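Local coordinates for protein FimX (Pseudomonas aeruginosa PAO1, PDB 3HV8) that carries an EAL domain, a barrel-like alpha/beta module that holds C2E in its pocket, at residues A[49-54]-A[257-262]; A[104-109]-A[166-171]; A[191-196]-A[246-251]. All blocks are in the same frame, centred on the assembly; numbering follows the deposited sequence.

Contact 1: A[49-54]-A[257-262]. With C2E (9,9'-[(2R,3R,3aS,5S,7aR,9R,10R,10aS,12S,14aR)-3,5,10,12-tetrahydroxy-5,12-dioxidooctahydro-2H,7H-difuro[3,2-d:3',2'-j][1,3,7,9,2,8]tetraoxadiphosphacyclododecine-2,9-diyl]bis(2-amino-1,9-dihydro-6H-purin-6-one)), chain B.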
loop_
_atom_site.group_PDB
_atom_site.type_symbol
_atom_site.label_atom_id
_atom_site.label_comp_id
_atom_site.label_asym_id
_atom_site.label_seq_id
_atom_site.Cartn_x
_atom_site.Cartn_y
_atom_site.Cartn_z
ATOM N N GLU A 49 2.210 -7.253 -13.152
ATOM C CA GLU A 49 1.438 -6.030 -13.341
ATOM C C GLU A 49 0.932 -5.573 -11.980
ATOM O O GLU A 49 -0.139 -5.983 -11.508
ATOM C CB GLU A 49 0.283 -6.284 -14.310
ATOM C CG GLU A 49 0.770 -6.938 -15.592
ATOM C CD GLU A 49 -0.232 -6.901 -16.722
ATOM O OE1 GLU A 49 -1.410 -6.577 -16.471
ATOM O OE2 GLU A 49 0.170 -7.203 -17.867
ATOM N N ASN A 50 1.727 -4.737 -11.332
ATOM C CA ASN A 50 1.427 -4.323 -9.965
ATOM C C ASN A 50 0.535 -3.088 -9.938
ATOM O O ASN A 50 0.796 -2.121 -10.669
ATOM C CB ASN A 50 2.722 -4.011 -9.199
ATOM C CG ASN A 50 3.675 -5.210 -9.100
ATOM O OD1 ASN A 50 4.763 -5.199 -9.660
ATOM N ND2 ASN A 50 3.263 -6.224 -8.382
ATOM N N TYR A 51 -0.494 -3.092 -9.085
ATOM C CA TYR A 51 -1.257 -1.874 -8.808
ATOM C C TYR A 51 -1.456 -1.689 -7.318
ATOM O O TYR A 51 -1.649 -2.671 -6.577
ATOM C CB TYR A 51 -2.661 -1.952 -9.400
ATOM C CG TYR A 51 -2.767 -1.967 -10.905
ATOM C CD1 TYR A 51 -3.006 -0.792 -11.615
ATOM C CD2 TYR A 51 -2.682 -3.153 -11.607
ATOM C CE1 TYR A 51 -3.138 -0.804 -12.993
ATOM C CE2 TYR A 51 -2.822 -3.179 -12.984
ATOM C CZ TYR A 51 -3.044 -1.995 -13.666
ATOM O OH TYR A 51 -3.187 -2.021 -15.042
ATOM N N GLU A 52 -1.435 -0.440 -6.878
ATOM C CA GLU A 52 -1.894 -0.088 -5.541
ATOM C C GLU A 52 -3.379 0.193 -5.567
ATOM O O GLU A 52 -3.881 0.885 -6.462
ATOM C CB GLU A 52 -1.150 1.148 -5.030
ATOM C CG GLU A 52 -1.551 1.545 -3.624
ATOM C CD GLU A 52 -0.842 2.792 -3.152
ATOM O OE1 GLU A 52 -0.256 3.522 -3.989
ATOM O OE2 GLU A 52 -0.840 3.033 -1.926
ATOM N N VAL A 53 -4.080 -0.356 -4.585
ATOM C CA VAL A 53 -5.502 -0.107 -4.382
ATOM C C VAL A 53 -5.696 1.115 -3.465
ATOM O O VAL A 53 -5.070 1.221 -2.406
ATOM C CB VAL A 53 -6.171 -1.337 -3.747
ATOM C CG1 VAL A 53 -7.635 -1.068 -3.447
ATOM C CG2 VAL A 53 -6.017 -2.563 -4.676
ATOM N N LEU A 54 -6.537 2.047 -3.899
ATOM C CA LEU A 54 -6.851 3.248 -3.128
ATOM C C LEU A 54 -8.354 3.392 -2.998
ATOM O O LEU A 54 -9.096 3.202 -3.972
ATOM C CB LEU A 54 -6.257 4.491 -3.789
ATOM C CG LEU A 54 -4.727 4.492 -3.887
ATOM C CD1 LEU A 54 -4.231 5.528 -4.881
ATOM C CD2 LEU A 54 -4.076 4.696 -2.526
ATOM N N GLN A 257 -10.185 4.033 -12.152
ATOM C CA GLN A 257 -11.162 2.984 -11.874
ATOM C C GLN A 257 -10.820 1.670 -12.567
ATOM O O GLN A 257 -11.342 0.610 -12.198
ATOM C CB GLN A 257 -12.557 3.418 -12.325
ATOM C CG GLN A 257 -13.426 4.006 -11.235
ATOM C CD GLN A 257 -14.857 4.234 -11.695
ATOM O OE1 GLN A 257 -15.670 3.307 -11.729
ATOM N NE2 GLN A 257 -15.171 5.476 -12.045
ATOM N N ALA A 258 -9.958 1.744 -13.572
ATOM C CA ALA A 258 -9.631 0.569 -14.365
ATOM C C ALA A 258 -8.163 0.185 -14.273
ATOM O O ALA A 258 -7.282 1.044 -14.181
ATOM C CB ALA A 258 -10.028 0.787 -15.826
ATOM N N MET A 259 -7.910 -1.119 -14.309
ATOM C CA MET A 259 -6.555 -1.632 -14.452
ATOM C C MET A 259 -6.235 -1.863 -15.925
ATOM O O MET A 259 -6.301 -2.992 -16.414
ATOM C CB MET A 259 -6.386 -2.939 -13.678
ATOM C CG MET A 259 -6.306 -2.759 -12.162
ATOM S SD MET A 259 -6.167 -4.334 -11.274
ATOM C CE MET A 259 -7.880 -4.847 -11.224
ATOM N N ASP A 260 -5.895 -0.794 -16.633
ATOM C CA ASP A 260 -5.549 -0.940 -18.049
ATOM C C ASP A 260 -4.240 -0.256 -18.428
ATOM O O ASP A 260 -4.054 0.181 -19.562
ATOM C CB ASP A 260 -6.710 -0.532 -18.980
ATOM C CG ASP A 260 -7.380 0.763 -18.568
ATOM O OD1 ASP A 260 -6.771 1.543 -17.812
ATOM O OD2 ASP A 260 -8.524 1.005 -19.011
ATOM N N TYR A 261 -3.322 -0.190 -17.471
ATOM C CA TYR A 261 -1.990 0.331 -17.722
ATOM C C TYR A 261 -1.226 -0.638 -18.614
ATOM O O TYR A 261 -1.318 -1.856 -18.451
ATOM C CB TYR A 261 -1.223 0.538 -16.406
ATOM C CG TYR A 261 0.085 1.257 -16.577
ATOM C CD1 TYR A 261 1.295 0.565 -16.564
ATOM C CD2 TYR A 261 0.118 2.640 -16.779
ATOM C CE1 TYR A 261 2.492 1.226 -16.729
ATOM C CE2 TYR A 261 1.313 3.304 -16.949
ATOM C CZ TYR A 261 2.494 2.597 -16.927
ATOM O OH TYR A 261 3.690 3.253 -17.095
ATOM N N ASP A 262 -0.468 -0.085 -19.553
ATOM C CA ASP A 262 0.372 -0.882 -20.425
ATOM C C ASP A 262 1.748 -1.054 -19.791
ATOM O O ASP A 262 2.614 -0.193 -19.935
ATOM C CB ASP A 262 0.492 -0.192 -21.788
ATOM C CG ASP A 262 1.125 -1.078 -22.837
ATOM O OD1 ASP A 262 1.441 -2.242 -22.517
ATOM O OD2 ASP A 262 1.306 -0.605 -23.980
HETATM P P1 C2E B . -0.716 7.101 0.927
HETATM O O2P C2E B . 0.655 6.311 1.149
HETATM O O1P C2E B . -0.412 8.530 1.149
HETATM O "O5'" C2E B . -1.271 7.058 -0.566
HETATM C "C5'" C2E B . -0.689 7.970 -1.518
HETATM C "C4'" C2E B . -1.505 9.265 -1.717
HETATM O "O4'" C2E B . -0.866 10.060 -2.744
HETATM C "C3'" C2E B . -2.836 8.825 -2.313
HETATM O "O3'" C2E B . -3.884 9.662 -1.801
HETATM C "C2'" C2E B . -2.638 8.968 -3.840
HETATM O "O2'" C2E B . -3.834 9.247 -4.545
HETATM C "C1'" C2E B . -1.692 10.167 -3.894
HETATM N N9 C2E B . -0.843 10.225 -5.074
HETATM C C8 C2E B . -0.556 9.202 -5.947
HETATM N N7 C2E B . 0.384 9.585 -6.780
HETATM C C5 C2E B . 0.723 10.876 -6.490
HETATM C C6 C2E B . 1.647 11.789 -7.047
HETATM O O6 C2E B . 2.408 11.493 -7.970
HETATM N N1 C2E B . 1.688 13.012 -6.499
HETATM C C2 C2E B . 0.885 13.366 -5.460
HETATM N N2 C2E B . 0.990 14.634 -4.950
HETATM N N3 C2E B . 0.023 12.528 -4.932
HETATM C C4 C2E B . -0.068 11.290 -5.420
HETATM P P11 C2E B . -5.232 8.928 -1.316
HETATM O O21 C2E B . -6.248 10.046 -0.876
HETATM O O11 C2E B . -5.727 7.991 -2.344
HETATM O O5A C2E B . -4.778 8.052 -0.075
HETATM C C5A C2E B . -4.255 8.710 1.087
HETATM C C4A C2E B . -4.038 7.710 2.219
HETATM O O4A C2E B . -5.295 7.112 2.569
HETATM C C3A C2E B . -3.128 6.532 1.867
HETATM O O3A C2E B . -1.751 6.816 2.086
HETATM C C2A C2E B . -3.563 5.513 2.921
HETATM O O2A C2E B . -3.009 5.854 4.204
HETATM C C1A C2E B . -5.067 5.791 3.018
HETATM N N91 C2E B . -5.773 4.868 2.139
HETATM C C81 C2E B . -6.100 5.023 0.821
HETATM N N71 C2E B . -6.734 3.954 0.423
HETATM C C51 C2E B . -6.906 3.099 1.474
HETATM C C61 C2E B . -7.526 1.847 1.670
HETATM O O61 C2E B . -8.010 1.180 0.748
HETATM N N11 C2E B . -7.472 1.350 2.933
HETATM C C21 C2E B . -6.866 2.005 3.971
HETATM N N21 C2E B . -6.819 1.413 5.201
HETATM N N31 C2E B . -6.264 3.153 3.801
HETATM C C41 C2E B . -6.295 3.704 2.582
#
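Y51 OH, at the outer end of a buried ring, meets the backbone of 257-262 where that chain turns past it. It accepts a hydrogen bond from Y261 N at 3.0 Å, with an N-H...O angle of 145°, so the bond is well formed but somewhat bent. The ring behind this oxygen is covered by M259. Atom CG of M259 stands 3.5 Å from the centroid of the Y51 ring and almost exactly on its normal, a CH-pi contact over the face. M259 CB lies 3.5 Å from Y51 CZ, shifted toward the hydroxyl end of the ring. With SD placed anti to CA (chi2 178°), the sulfur of M259 comes to 4.2 Å from the Y51 ring centroid in an oblique Met-aromatic contact; the bend at chi3 then turns only the terminal methyl. Of the Y261 side chain it is CB that comes near, 3.5 Å from Y51 OH, and its ring leads away from Y51. One tyrosine thus illustrates two modes of fixing an irregular chain to a strand: a polar tip that holds the backbone, and a flat face that takes the methionine chain. At the far end of 49-54, L54 reaches the ligand pocket, its CA 3.6 Å from N71 of C2E. F263 meets Y51 and Y261 edge-to-face. In the fold, the C-terminal chain packs against strand 33-42, where M259 touches F37 and Y261 touches P39 and I41, while strand 49-58 pairs with strand 105-110 and packs V53 against helix 80-96.

Contact 2: A[104-109]-A[166-171]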
loop_
_atom_site.group_PDB
_atom_site.type_symbol
_atom_site.label_atom_id
_atom_site.label_comp_id
_atom_site.label_asym_id
_atom_site.label_seq_id
_atom_site.Cartn_x
_atom_site.Cartn_y
_atom_site.Cartn_z
ATOM N N GLN A 104 -0.688 -11.148 -14.899
ATOM C CA GLN A 104 0.146 -11.420 -13.731
ATOM C C GLN A 104 -0.013 -10.291 -12.700
ATOM O O GLN A 104 0.965 -9.666 -12.280
ATOM C CB GLN A 104 1.611 -11.586 -14.145
ATOM C CG GLN A 104 2.395 -12.516 -13.233
ATOM C CD GLN A 104 3.878 -12.570 -13.561
ATOM O OE1 GLN A 104 4.644 -13.252 -12.882
ATOM N NE2 GLN A 104 4.289 -11.850 -14.597
ATOM N N THR A 105 -1.256 -10.052 -12.295
ATOM C CA THR A 105 -1.607 -8.911 -11.457
ATOM C C THR A 105 -1.274 -9.160 -9.995
ATOM O O THR A 105 -1.543 -10.232 -9.463
ATOM C CB THR A 105 -3.121 -8.603 -11.533
ATOM O OG1 THR A 105 -3.569 -8.661 -12.894
ATOM C CG2 THR A 105 -3.427 -7.224 -10.954
ATOM N N LYS A 106 -0.702 -8.149 -9.352
ATOM C CA LYS A 106 -0.483 -8.161 -7.910
ATOM C C LYS A 106 -1.051 -6.856 -7.369
ATOM O O LYS A 106 -0.850 -5.801 -7.972
ATOM C CB LYS A 106 1.016 -8.262 -7.636
ATOM C CG LYS A 106 1.399 -8.315 -6.185
ATOM C CD LYS A 106 2.904 -8.545 -6.017
ATOM C CE LYS A 106 3.310 -9.943 -6.445
ATOM N NZ LYS A 106 4.635 -10.338 -5.855
ATOM N N LEU A 107 -1.769 -6.917 -6.250
ATOM C CA LEU A 107 -2.371 -5.715 -5.660
ATOM C C LEU A 107 -1.750 -5.388 -4.315
ATOM O O LEU A 107 -1.577 -6.277 -3.476
ATOM C CB LEU A 107 -3.877 -5.883 -5.482
ATOM C CG LEU A 107 -4.715 -6.009 -6.754
ATOM C CD1 LEU A 107 -6.194 -6.097 -6.379
ATOM C CD2 LEU A 107 -4.448 -4.821 -7.702
ATOM N N PHE A 108 -1.426 -4.111 -4.131
ATOM C CA PHE A 108 -0.936 -3.569 -2.867
ATOM C C PHE A 108 -2.115 -2.957 -2.133
ATOM O O PHE A 108 -2.769 -2.034 -2.655
ATOM C CB PHE A 108 0.129 -2.494 -3.127
ATOM C CG PHE A 108 1.456 -3.044 -3.600
ATOM C CD1 PHE A 108 2.578 -2.955 -2.780
ATOM C CD2 PHE A 108 1.582 -3.630 -4.844
ATOM C CE1 PHE A 108 3.807 -3.449 -3.200
ATOM C CE2 PHE A 108 2.806 -4.132 -5.267
ATOM C CZ PHE A 108 3.922 -4.035 -4.437
ATOM N N VAL A 109 -2.419 -3.485 -0.946
ATOM C CA VAL A 109 -3.632 -3.120 -0.228
ATOM C C VAL A 109 -3.278 -2.586 1.147
ATOM O O VAL A 109 -2.565 -3.243 1.914
ATOM C CB VAL A 109 -4.560 -4.353 -0.083
ATOM C CG1 VAL A 109 -5.783 -4.028 0.783
ATOM C CG2 VAL A 109 -4.966 -4.880 -1.453
ATOM N N HIS A 166 1.158 -17.075 2.313
ATOM C CA HIS A 166 1.712 -16.756 0.990
ATOM C C HIS A 166 1.221 -15.413 0.437
ATOM O O HIS A 166 0.982 -15.245 -0.765
ATOM C CB HIS A 166 1.448 -17.892 0.002
ATOM C CG HIS A 166 1.721 -19.245 0.573
ATOM N ND1 HIS A 166 0.738 -20.195 0.742
ATOM C CD2 HIS A 166 2.863 -19.793 1.050
ATOM C CE1 HIS A 166 1.267 -21.278 1.282
ATOM N NE2 HIS A 166 2.555 -21.060 1.480
ATOM N N CYS A 167 1.035 -14.472 1.346
ATOM C CA CYS A 167 0.870 -13.085 0.965
ATOM C C CYS A 167 2.182 -12.396 1.237
ATOM O O CYS A 167 3.046 -12.929 1.940
ATOM C CB CYS A 167 -0.240 -12.420 1.773
ATOM S SG CYS A 167 -1.865 -13.148 1.494
ATOM N N GLN A 168 2.339 -11.205 0.685
ATOM C CA GLN A 168 3.517 -10.404 0.956
ATOM C C GLN A 168 3.141 -9.160 1.743
ATOM O O GLN A 168 1.957 -8.900 1.985
ATOM C CB GLN A 168 4.163 -10.001 -0.366
ATOM C CG GLN A 168 4.863 -11.170 -1.066
ATOM C CD GLN A 168 5.361 -10.787 -2.444
ATOM O OE1 GLN A 168 4.610 -10.275 -3.255
ATOM N NE2 GLN A 168 6.629 -11.060 -2.716
ATOM N N ALA A 169 4.146 -8.405 2.170
ATOM C CA ALA A 169 3.914 -7.176 2.914
ATOM C C ALA A 169 4.908 -6.081 2.558
ATOM O O ALA A 169 6.013 -6.346 2.044
ATOM C CB ALA A 169 3.901 -7.439 4.431
ATOM N N ALA A 170 4.494 -4.849 2.827
ATOM C CA ALA A 170 5.286 -3.667 2.524
ATOM C C ALA A 170 5.139 -2.662 3.640
ATOM O O ALA A 170 4.077 -2.591 4.286
ATOM C CB ALA A 170 4.807 -3.028 1.230
ATOM N N ILE A 171 6.179 -1.875 3.878
ATOM C CA ILE A 171 6.049 -0.700 4.726
ATOM C C ILE A 171 6.052 0.524 3.830
ATOM O O ILE A 171 6.955 0.660 3.002
ATOM C CB ILE A 171 7.216 -0.577 5.726
ATOM C CG1 ILE A 171 7.357 -1.867 6.541
ATOM C CG2 ILE A 171 7.034 0.672 6.611
ATOM C CD1 ILE A 171 6.100 -2.259 7.267
#
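This is a single polar side-chain bridge inside a curled alpha/beta barrel, reaching from K106 on strand 105-110 to Q168 on strand 168-174. The two strands are not neighbours: strand 139-144 lies between them and runs parallel to both, as expected of successive beta-alpha-beta units. Side chains that alternate along strand 105-110 show which way the bridge faces. L107 and V109 pack on helix 80-96 outside the sheet, whereas K106 and F108 turn to its other side, where both touch V140 of the middle strand. Q168 touches V140 too, so the bridge passes over one valine of the strand it spans. Both partners sit near the starts of their strands, and Q168 follows closely on helix 152-164, whose Schellman motif has H166, with its positive phi, as the C-prime residue.

Reach is what makes such a next-but-one contact possible. The lysine leaves its strand with CG opposite the backbone nitrogen (chi1 -179°), then turns at chi3, which swings the ammonium group toward the amide. Q168 comes from the other strand with an extended chain, and the two side chains meet at about a right angle. Deeper along the strands, F108 CE1 and A170 CB stay 4.6 Å apart, so these residues approach without close packing, and the F108 ring is instead met edge-to-face by F191. Both bridging residues also touch a crystal neighbour, which may influence their conformations. The bond itself is short, K106 NZ donating to Q168 OE1 at 2.6 Å. The ammonium nitrogen approaches that oxygen at 130° to the C=O bond, tilted 21° out of the carbonyl plane.

Contact 3: A[191-196]-A[246-251]. With C2E (9,9'-[(2R,3R,3aS,5S,7aR,9R,10R,10aS,12S,14aR)-3,5,10,12-tetrahydroxy-5,12-dioxidooctahydro-2H,7H-difuro[3,2-d:3',2'-j][1,3,7,9,2,8]tetraoxadiphosphacyclododecine-2,9-diyl]bis(2-amino-1,9-dihydro-6H-purin-6-one)), chain B.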
loop_
_atom_site.group_PDB
_atom_site.type_symbol
_atom_site.label_atom_id
_atom_site.label_comp_id
_atom_site.label_asym_id
_atom_site.label_seq_id
_atom_site.Cartn_x
_atom_site.Cartn_y
_atom_site.Cartn_z
ATOM N N PHE A 191 8.805 -5.418 0.391
ATOM C CA PHE A 191 8.846 -4.137 -0.317
ATOM C C PHE A 191 8.907 -3.006 0.688
ATOM O O PHE A 191 8.242 -3.060 1.740
ATOM C CB PHE A 191 7.580 -3.906 -1.168
ATOM C CG PHE A 191 7.319 -4.957 -2.235
ATOM C CD1 PHE A 191 7.700 -4.749 -3.559
ATOM C CD2 PHE A 191 6.598 -6.106 -1.931
ATOM C CE1 PHE A 191 7.417 -5.711 -4.539
ATOM C CE2 PHE A 191 6.311 -7.056 -2.898
ATOM C CZ PHE A 191 6.712 -6.862 -4.207
ATOM N N ILE A 192 9.634 -1.945 0.351
ATOM C CA ILE A 192 9.663 -0.749 1.185
ATOM C C ILE A 192 9.403 0.455 0.300
ATOM O O ILE A 192 10.155 0.712 -0.669
ATOM C CB ILE A 192 11.021 -0.575 1.901
ATOM C CG1 ILE A 192 11.322 -1.754 2.842
ATOM C CG2 ILE A 192 11.050 0.740 2.655
ATOM C CD1 ILE A 192 10.371 -1.835 4.068
ATOM N N LYS A 193 8.334 1.185 0.614
ATOM C CA LYS A 193 7.907 2.307 -0.198
ATOM C C LYS A 193 8.285 3.540 0.582
ATOM O O LYS A 193 7.782 3.777 1.685
ATOM C CB LYS A 193 6.407 2.237 -0.446
ATOM C CG LYS A 193 5.867 3.301 -1.388
ATOM C CD LYS A 193 4.399 3.026 -1.675
ATOM C CE LYS A 193 3.932 3.877 -2.819
ATOM N NZ LYS A 193 2.466 3.693 -3.024
ATOM N N ILE A 194 9.211 4.321 0.037
ATOM C CA ILE A 194 9.723 5.456 0.784
ATOM C C ILE A 194 8.769 6.647 0.737
ATOM O O ILE A 194 7.950 6.776 -0.175
ATOM C CB ILE A 194 11.151 5.861 0.336
ATOM C CG1 ILE A 194 11.134 6.534 -1.039
ATOM C CG2 ILE A 194 12.097 4.647 0.373
ATOM C CD1 ILE A 194 12.473 7.185 -1.390
ATOM N N ASP A 195 8.871 7.508 1.744
ATOM C CA ASP A 195 8.003 8.669 1.855
ATOM C C ASP A 195 8.208 9.629 0.674
ATOM O O ASP A 195 9.344 9.834 0.225
ATOM C CB ASP A 195 8.292 9.400 3.159
ATOM C CG ASP A 195 7.237 10.427 3.479
ATOM O OD1 ASP A 195 6.137 10.022 3.893
ATOM O OD2 ASP A 195 7.505 11.631 3.294
ATOM N N GLY A 196 7.119 10.224 0.198
ATOM C CA GLY A 196 7.169 11.145 -0.926
ATOM C C GLY A 196 8.023 12.376 -0.684
ATOM O O GLY A 196 8.474 13.026 -1.633
ATOM N N TYR A 246 11.225 0.016 -8.192
ATOM C CA TYR A 246 9.913 0.379 -8.691
ATOM C C TYR A 246 9.655 1.853 -8.462
ATOM O O TYR A 246 10.187 2.450 -7.516
ATOM C CB TYR A 246 8.782 -0.370 -7.954
ATOM C CG TYR A 246 8.837 -1.874 -8.001
ATOM C CD1 TYR A 246 8.114 -2.586 -8.946
ATOM C CD2 TYR A 246 9.569 -2.588 -7.054
ATOM C CE1 TYR A 246 8.158 -3.978 -8.986
ATOM C CE2 TYR A 246 9.623 -3.967 -7.094
ATOM C CZ TYR A 246 8.899 -4.653 -8.047
ATOM O OH TYR A 246 8.935 -6.036 -8.081
ATOM N N ILE A 247 8.826 2.419 -9.338
ATOM C CA ILE A 247 8.359 3.786 -9.174
ATOM C C ILE A 247 6.846 3.904 -9.380
ATOM O O ILE A 247 6.197 3.018 -9.947
ATOM C CB ILE A 247 9.121 4.761 -10.113
ATOM C CG1 ILE A 247 8.947 4.329 -11.570
ATOM C CG2 ILE A 247 10.590 4.871 -9.692
ATOM C CD1 ILE A 247 9.556 5.331 -12.573
ATOM N N GLN A 248 6.289 5.005 -8.888
ATOM C CA GLN A 248 4.871 5.271 -8.974
ATOM C C GLN A 248 4.689 6.787 -8.956
ATOM O O GLN A 248 5.494 7.507 -8.349
ATOM C CB GLN A 248 4.161 4.656 -7.763
ATOM C CG GLN A 248 2.652 4.632 -7.874
ATOM C CD GLN A 248 1.999 4.357 -6.536
ATOM O OE1 GLN A 248 2.361 4.954 -5.527
ATOM N NE2 GLN A 248 1.029 3.465 -6.530
ATOM N N GLY A 249 3.633 7.262 -9.611
ATOM C CA GLY A 249 3.323 8.680 -9.560
ATOM C C GLY A 249 2.406 9.123 -10.669
ATOM O O GLY A 249 2.146 8.379 -11.615
ATOM N N TYR A 250 1.890 10.339 -10.529
ATOM C CA TYR A 250 1.047 10.929 -11.559
ATOM C C TYR A 250 1.719 10.934 -12.938
ATOM O O TYR A 250 1.042 10.820 -13.958
ATOM C CB TYR A 250 0.648 12.361 -11.170
ATOM C CG TYR A 250 -0.298 12.484 -9.996
ATOM C CD1 TYR A 250 -0.291 13.623 -9.196
ATOM C CD2 TYR A 250 -1.204 11.474 -9.685
ATOM C CE1 TYR A 250 -1.158 13.747 -8.116
ATOM C CE2 TYR A 250 -2.071 11.594 -8.609
ATOM C CZ TYR A 250 -2.048 12.732 -7.832
ATOM O OH TYR A 250 -2.910 12.849 -6.760
ATOM N N TYR A 251 3.041 11.078 -12.963
ATOM C CA TYR A 251 3.789 11.106 -14.230
ATOM C C TYR A 251 3.626 9.807 -15.027
ATOM O O TYR A 251 3.586 9.825 -16.259
ATOM C CB TYR A 251 5.274 11.396 -13.997
ATOM C CG TYR A 251 6.023 11.834 -15.243
ATOM C CD1 TYR A 251 6.815 10.940 -15.955
ATOM C CD2 TYR A 251 5.937 13.144 -15.700
ATOM C CE1 TYR A 251 7.502 11.342 -17.097
ATOM C CE2 TYR A 251 6.622 13.557 -16.843
ATOM C CZ TYR A 251 7.402 12.651 -17.531
ATOM O OH TYR A 251 8.085 13.061 -18.662
HETATM P P1 C2E B . -0.716 7.101 0.927
HETATM O O2P C2E B . 0.655 6.311 1.149
HETATM O O1P C2E B . -0.412 8.530 1.149
HETATM O "O5'" C2E B . -1.271 7.058 -0.566
HETATM C "C5'" C2E B . -0.689 7.970 -1.518
HETATM C "C4'" C2E B . -1.505 9.265 -1.717
HETATM O "O4'" C2E B . -0.866 10.060 -2.744
HETATM C "C3'" C2E B . -2.836 8.825 -2.313
HETATM O "O3'" C2E B . -3.884 9.662 -1.801
HETATM C "C2'" C2E B . -2.638 8.968 -3.840
HETATM O "O2'" C2E B . -3.834 9.247 -4.545
HETATM C "C1'" C2E B . -1.692 10.167 -3.894
HETATM N N9 C2E B . -0.843 10.225 -5.074
HETATM C C8 C2E B . -0.556 9.202 -5.947
HETATM N N7 C2E B . 0.384 9.585 -6.780
HETATM C C5 C2E B . 0.723 10.876 -6.490
HETATM C C6 C2E B . 1.647 11.789 -7.047
HETATM O O6 C2E B . 2.408 11.493 -7.970
HETATM N N1 C2E B . 1.688 13.012 -6.499
HETATM C C2 C2E B . 0.885 13.366 -5.460
HETATM N N2 C2E B . 0.990 14.634 -4.950
HETATM N N3 C2E B . 0.023 12.528 -4.932
HETATM C C4 C2E B . -0.068 11.290 -5.420
HETATM P P11 C2E B . -5.232 8.928 -1.316
HETATM O O21 C2E B . -6.248 10.046 -0.876
HETATM O O11 C2E B . -5.727 7.991 -2.344
HETATM O O5A C2E B . -4.778 8.052 -0.075
HETATM C C5A C2E B . -4.255 8.710 1.087
HETATM C C4A C2E B . -4.038 7.710 2.219
HETATM O O4A C2E B . -5.295 7.112 2.569
HETATM C C3A C2E B . -3.128 6.532 1.867
HETATM O O3A C2E B . -1.751 6.816 2.086
HETATM C C2A C2E B . -3.563 5.513 2.921
HETATM O O2A C2E B . -3.009 5.854 4.204
HETATM C C1A C2E B . -5.067 5.791 3.018
HETATM N N91 C2E B . -5.773 4.868 2.139
HETATM C C81 C2E B . -6.100 5.023 0.821
HETATM N N71 C2E B . -6.734 3.954 0.423
HETATM C C51 C2E B . -6.906 3.099 1.474
HETATM C C61 C2E B . -7.526 1.847 1.670
HETATM O O61 C2E B . -8.010 1.180 0.748
HETATM N N11 C2E B . -7.472 1.350 2.933
HETATM C C21 C2E B . -6.866 2.005 3.971
HETATM N N21 C2E B . -6.819 1.413 5.201
HETATM N N31 C2E B . -6.264 3.153 3.801
HETATM C C41 C2E B . -6.295 3.704 2.582
#
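K193 reaches toward Q248 as a fully extended rod. All its side-chain torsions are near trans, so CB, CG and CD serve as the span and contact begins at CE, 3.3 Å from Q248 OE1. The tip, K193 NZ, donates a hydrogen bond to Q248 OE1 at 2.8 Å. It comes in at 122° to the C=O bond and 31° from the carbonyl plane, the lysine and glutamine chains running crosswise to each other.

Nearer the strand starts, the contact is aromatic. Y246 CE2 lies near the plane of the F191 ring, at its edge, 3.8 Å from F191 CE1, and the two planes are inclined obliquely at 57°. Strand 224-227 runs between strands 191-194 and 246-247, so F191 and Y246 meet across one intervening strand.

Beyond Q248 the chain reaches C2E. Y250 N donates to its O6 at 2.9 Å, and the Y250 ring sets one face over the base, with C6 of C2E 3.4 Å above its plane.

E52 OE1 completes the polar group, forming a salt bridge with K193 NZ and a hydrogen bond with Q248 NE2. The glutamine amide therefore works at both ends, as acceptor for the lysine and donor to the carboxylate, which ties three buried polar groups into one closed network.

The three contacts lie 13 to 14 Å apart, centre to centre, around one curled sheet. Contact 1 closes the longest loop and encloses the other two, which follow in series, contact 2 before contact 3. Strands 49-58 and 105-110 are neighbours, joining contacts 1 and 2 through backbone hydrogen bonds such as Y51 O to F108 N; strands 168-174 and 191-194 likewise join contacts 2 and 3. Contact 1 is joined to contact 3 by E52 of 49-54, which reaches both K193 and Q248, while strand 33-42 pairs antiparallel with both 49-58 and 246-247. Contacts 1 and 3 both extend to C2E, so the pocket draws on parts distant in sequence.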